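Local atomic coordinates of acylneuraminate lyase (Mycoplasma synoviae, PDB entry 4N4P), a protein that belongs to the dihydrodipicolinate synthetase family, whose members fold as TIM barrels. Residues A[16-21]-A[256-261]; A[260-265]-A[281-286]. All coordinates share one frame; numbering follows the deposited sequence.

Contact 1 of 2, residues A[16-21]-A[256-261]; sequences TPFTKD and SLKAIM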
# COMPACT_ATOMS: atom_id res chain seq x y z
N THR A 16 -15.45 27.82 1.87
CA THR A 16 -15.43 28.99 2.77
C THR A 16 -14.76 30.20 2.09
O THR A 16 -13.57 30.18 1.85
CB THR A 16 -14.74 28.65 4.13
OG1 THR A 16 -15.35 27.48 4.70
CG2 THR A 16 -14.90 29.82 5.12
N PRO A 17 -15.54 31.27 1.78
CA PRO A 17 -14.91 32.41 1.12
C PRO A 17 -13.87 33.15 1.95
O PRO A 17 -14.10 33.49 3.11
CB PRO A 17 -16.11 33.33 0.82
CG PRO A 17 -17.22 32.35 0.62
CD PRO A 17 -17.00 31.42 1.80
N PHE A 18 -12.70 33.36 1.36
CA PHE A 18 -11.70 34.24 1.97
C PHE A 18 -11.34 35.32 0.98
O PHE A 18 -11.42 35.11 -0.22
CB PHE A 18 -10.42 33.48 2.32
CG PHE A 18 -10.62 32.28 3.20
CD1 PHE A 18 -10.99 32.42 4.54
CD2 PHE A 18 -10.40 31.00 2.70
CE1 PHE A 18 -11.16 31.30 5.35
CE2 PHE A 18 -10.55 29.88 3.50
CZ PHE A 18 -10.95 30.03 4.82
N THR A 19 -10.93 36.47 1.50
CA THR A 19 -10.42 37.55 0.64
C THR A 19 -9.08 37.13 0.08
O THR A 19 -8.46 36.21 0.59
CB THR A 19 -10.26 38.88 1.43
OG1 THR A 19 -9.25 38.71 2.41
CG2 THR A 19 -11.57 39.24 2.12
N LYS A 20 -8.63 37.81 -0.97
CA LYS A 20 -7.32 37.52 -1.54
C LYS A 20 -6.23 37.50 -0.50
O LYS A 20 -5.31 36.69 -0.57
CB LYS A 20 -6.95 38.53 -2.62
CG LYS A 20 -7.68 38.36 -3.92
CD LYS A 20 -7.15 39.36 -4.95
CE LYS A 20 -7.92 39.26 -6.26
NZ LYS A 20 -7.12 38.56 -7.28
N ASP A 21 -6.34 38.38 0.49
CA ASP A 21 -5.29 38.43 1.50
C ASP A 21 -5.56 37.53 2.70
O ASP A 21 -4.86 37.62 3.70
CB ASP A 21 -4.92 39.86 1.90
CG ASP A 21 -6.07 40.64 2.50
OD1 ASP A 21 -7.11 40.05 2.91
OD2 ASP A 21 -5.93 41.88 2.57
N SER A 256 -10.87 25.98 -8.03
CA SER A 256 -11.74 25.83 -9.18
C SER A 256 -13.19 26.08 -8.82
O SER A 256 -13.92 26.77 -9.56
CB SER A 256 -11.59 24.42 -9.76
OG SER A 256 -10.29 24.23 -10.27
N LEU A 257 -13.63 25.49 -7.71
CA LEU A 257 -15.02 25.73 -7.26
C LEU A 257 -15.25 27.24 -7.03
O LEU A 257 -16.26 27.80 -7.46
CB LEU A 257 -15.34 24.95 -5.99
CG LEU A 257 -15.37 23.41 -6.13
CD1 LEU A 257 -15.56 22.76 -4.71
CD2 LEU A 257 -16.48 22.99 -7.07
N LYS A 258 -14.31 27.88 -6.35
CA LYS A 258 -14.47 29.31 -6.05
C LYS A 258 -14.47 30.13 -7.33
O LYS A 258 -15.32 31.01 -7.50
CB LYS A 258 -13.40 29.78 -5.05
CG LYS A 258 -13.75 29.35 -3.60
CD LYS A 258 -12.61 29.59 -2.64
CE LYS A 258 -13.00 29.08 -1.24
NZ LYS A 258 -12.03 29.49 -0.13
N ALA A 259 -13.58 29.80 -8.26
CA ALA A 259 -13.53 30.50 -9.55
C ALA A 259 -14.81 30.37 -10.36
O ALA A 259 -15.27 31.33 -11.01
CB ALA A 259 -12.33 30.01 -10.37
N ILE A 260 -15.39 29.17 -10.32
CA ILE A 260 -16.67 28.93 -11.01
C ILE A 260 -17.76 29.78 -10.39
O ILE A 260 -18.52 30.44 -11.09
CB ILE A 260 -17.02 27.43 -11.07
CG1 ILE A 260 -16.00 26.72 -11.98
CG2 ILE A 260 -18.48 27.23 -11.58
CD1 ILE A 260 -15.99 25.17 -11.84
N MET A 261 -17.81 29.80 -9.07
CA MET A 261 -18.77 30.66 -8.38
C MET A 261 -18.56 32.12 -8.74
O MET A 261 -19.54 32.79 -9.10
CB MET A 261 -18.73 30.44 -6.88
CG MET A 261 -19.29 29.08 -6.50
SD MET A 261 -19.43 28.97 -4.72
CE MET A 261 -19.81 27.23 -4.47
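K258 NZ donates a hydrogen bond of 2.6 Å to T16 O, the one polar link between the loop 16-21, which follows strand 9-12, and the helix segment 256-261. The ammonium group stands above the plane of the T16 carbonyl, 43° out of it and off the lone pairs. The lysine chain is extended beyond CG, and this length lets it span the gap between helix and loop, where the closest CA atoms, those of P17 and K258, are 7.8 Å apart. Its CE follows NZ in and lies 3.3 Å from T16 O.

Close packing accompanies the bond. K258 NZ comes obliquely to the ring of F18, 3.6 Å from CD2, while T16 O lies over one ring face, offset toward the rim. With CG beside the backbone N (chi1 -56°), F18 is turned back over the carbonyl that the lysine grips.

The same NZ also forms a salt bridge with E53 and a hydrogen bond with Y270 O; T16 OG1 is bonded to G52 O. A carboxylate and two backbone carbonyls therefore share one buried ammonium, which would favour its charged form and ties the loop after the first barrel strand to a helix from the C-terminal part of the chain.

Contact 2 of 2, residues A[260-265]-A[281-286]; sequences IMRLHG and EEIKKH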
# COMPACT_ATOMS: atom_id res chain seq x y z
N ILE A 260 -15.39 29.17 -10.32
CA ILE A 260 -16.67 28.93 -11.01
C ILE A 260 -17.76 29.78 -10.39
O ILE A 260 -18.52 30.44 -11.09
CB ILE A 260 -17.02 27.43 -11.07
CG1 ILE A 260 -16.00 26.72 -11.98
CG2 ILE A 260 -18.48 27.23 -11.58
CD1 ILE A 260 -15.99 25.17 -11.84
N MET A 261 -17.81 29.80 -9.07
CA MET A 261 -18.77 30.66 -8.38
C MET A 261 -18.56 32.12 -8.74
O MET A 261 -19.54 32.79 -9.10
CB MET A 261 -18.73 30.44 -6.88
CG MET A 261 -19.29 29.08 -6.50
SD MET A 261 -19.43 28.97 -4.72
CE MET A 261 -19.81 27.23 -4.47
N ARG A 262 -17.31 32.59 -8.69
CA ARG A 262 -17.01 33.99 -9.07
C ARG A 262 -17.47 34.32 -10.48
O ARG A 262 -18.03 35.39 -10.72
CB ARG A 262 -15.52 34.30 -8.94
CG ARG A 262 -15.03 34.29 -7.49
CD ARG A 262 -13.69 35.03 -7.39
NE ARG A 262 -12.68 34.50 -8.31
CZ ARG A 262 -11.91 33.44 -8.05
NH1 ARG A 262 -12.04 32.74 -6.92
NH2 ARG A 262 -11.02 33.05 -8.96
N LEU A 263 -17.22 33.39 -11.40
CA LEU A 263 -17.68 33.50 -12.80
C LEU A 263 -19.20 33.66 -12.88
O LEU A 263 -19.71 34.28 -13.81
CB LEU A 263 -17.24 32.28 -13.61
CG LEU A 263 -17.63 32.20 -15.09
CD1 LEU A 263 -16.95 33.34 -15.87
CD2 LEU A 263 -17.26 30.81 -15.67
N HIS A 264 -19.92 33.08 -11.92
CA HIS A 264 -21.39 33.20 -11.88
C HIS A 264 -21.86 34.38 -11.01
O HIS A 264 -23.04 34.43 -10.61
CB HIS A 264 -22.00 31.90 -11.38
CG HIS A 264 -21.93 30.80 -12.39
ND1 HIS A 264 -20.77 30.09 -12.64
CD2 HIS A 264 -22.86 30.32 -13.25
CE1 HIS A 264 -21.00 29.21 -13.60
NE2 HIS A 264 -22.26 29.33 -13.98
N GLY A 265 -20.93 35.30 -10.74
CA GLY A 265 -21.18 36.56 -9.99
C GLY A 265 -21.30 36.40 -8.48
O GLY A 265 -21.81 37.30 -7.77
N GLU A 281 -6.35 35.00 -14.60
CA GLU A 281 -6.79 34.65 -15.95
C GLU A 281 -6.76 33.14 -16.17
O GLU A 281 -7.69 32.59 -16.77
CB GLU A 281 -6.00 35.38 -17.04
CG GLU A 281 -6.42 36.84 -17.25
CD GLU A 281 -7.93 37.04 -17.35
OE1 GLU A 281 -8.51 37.69 -16.44
OE2 GLU A 281 -8.54 36.55 -18.33
N GLU A 282 -5.71 32.47 -15.68
CA GLU A 282 -5.59 31.02 -15.78
C GLU A 282 -6.79 30.30 -15.12
O GLU A 282 -7.40 29.39 -15.72
CB GLU A 282 -4.27 30.54 -15.15
CG GLU A 282 -4.04 29.03 -15.32
CD GLU A 282 -2.88 28.46 -14.49
OE1 GLU A 282 -2.05 29.23 -13.95
OE2 GLU A 282 -2.81 27.22 -14.34
N ILE A 283 -7.13 30.70 -13.91
CA ILE A 283 -8.18 29.98 -13.19
C ILE A 283 -9.55 30.38 -13.75
O ILE A 283 -10.49 29.60 -13.70
CB ILE A 283 -8.07 30.19 -11.63
CG1 ILE A 283 -8.86 29.11 -10.86
CG2 ILE A 283 -8.46 31.63 -11.22
CD1 ILE A 283 -8.39 27.66 -11.13
N LYS A 284 -9.66 31.62 -14.26
CA LYS A 284 -10.91 32.06 -14.91
C LYS A 284 -11.21 31.24 -16.16
O LYS A 284 -12.37 30.83 -16.40
CB LYS A 284 -10.89 33.56 -15.28
CG LYS A 284 -12.21 34.04 -15.87
CD LYS A 284 -12.04 35.32 -16.68
CE LYS A 284 -13.36 35.70 -17.34
NZ LYS A 284 -14.28 36.38 -16.37
N LYS A 285 -10.18 30.98 -16.97
CA LYS A 285 -10.40 30.19 -18.17
C LYS A 285 -10.77 28.74 -17.84
O LYS A 285 -11.58 28.14 -18.53
CB LYS A 285 -9.18 30.24 -19.07
CG LYS A 285 -8.98 31.66 -19.62
CD LYS A 285 -7.81 31.75 -20.59
CE LYS A 285 -7.65 33.22 -20.97
NZ LYS A 285 -6.39 33.38 -21.69
N HIS A 286 -10.14 28.21 -16.80
CA HIS A 286 -10.53 26.92 -16.25
C HIS A 286 -12.01 26.94 -15.84
O HIS A 286 -12.76 26.04 -16.21
CB HIS A 286 -9.65 26.56 -15.06
CG HIS A 286 -9.96 25.22 -14.49
ND1 HIS A 286 -9.86 24.06 -15.23
CD2 HIS A 286 -10.36 24.84 -13.25
CE1 HIS A 286 -10.18 23.02 -14.47
NE2 HIS A 286 -10.48 23.47 -13.27
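Sparse side-chain packing between two helices of the C-terminal region joins the end of helix 253-263 to the first turns of helix 280-294, at the periphery of the barrel. The nearest CA atoms, those of L263 and K284, are 7.2 Å apart, and just two side-chain pairs touch.

In the first, R262 NH2 meets I283 CG2 at 3.7 Å. The methyl lies at the edge of the guanidinium, near its plane, and the two side chains cross at about a right angle. A bend at chi3 (-55°) in the arginine chain turns the guanidinium at its end to meet this methyl. I283 also packs on A259 and S256 of the facing helix, while R262 makes a cation-pi interaction with Y270 and a weak hydrogen bond to G269 O.

The second pair is looser: L263 CD1 and K284 NZ are 4.1 Å apart. A turn at chi4 (80°) sets the ammonium beside the leucine methyl.

Beyond these pairs the helix 253-263 ends in a Schellman motif, with G265 at positive phi, its N bonded to R262 O, and V266 N bonded to M261 O. H264 ND1 donates to I260 O at 2.8 Å, nearly straight at 170°, with the carbonyl oxygen in the ring plane; the bond, which needs the proton on ND1, would restrain the ring's rotation.

Both cationic groups thus offer their partners across the contact van der Waals touch alone, and R262 reaches past them to the loop between the helices, at Y270 and, weakly, at G269.

How the contacts relate
Contact 1 and contact 2 lie about 9 Å apart, centre to centre, on the same side of the chain's centre, and their segments overlap at I260 and M261 of helix 253-263. Along the chain the order is loop 16-21, then helix 253-263, then helix 280-294. The shared helix faces the loop after strand 9-12 with K258 and the last helix with R262 and L263. The two contacts also touch directly: S256 OG packs 3.0 Å from H286 CD2. Y270 connects them further, receiving K258 at its carbonyl and R262 at its ring. Together they attach the C-terminal helices to an N-terminal loop of the barrel.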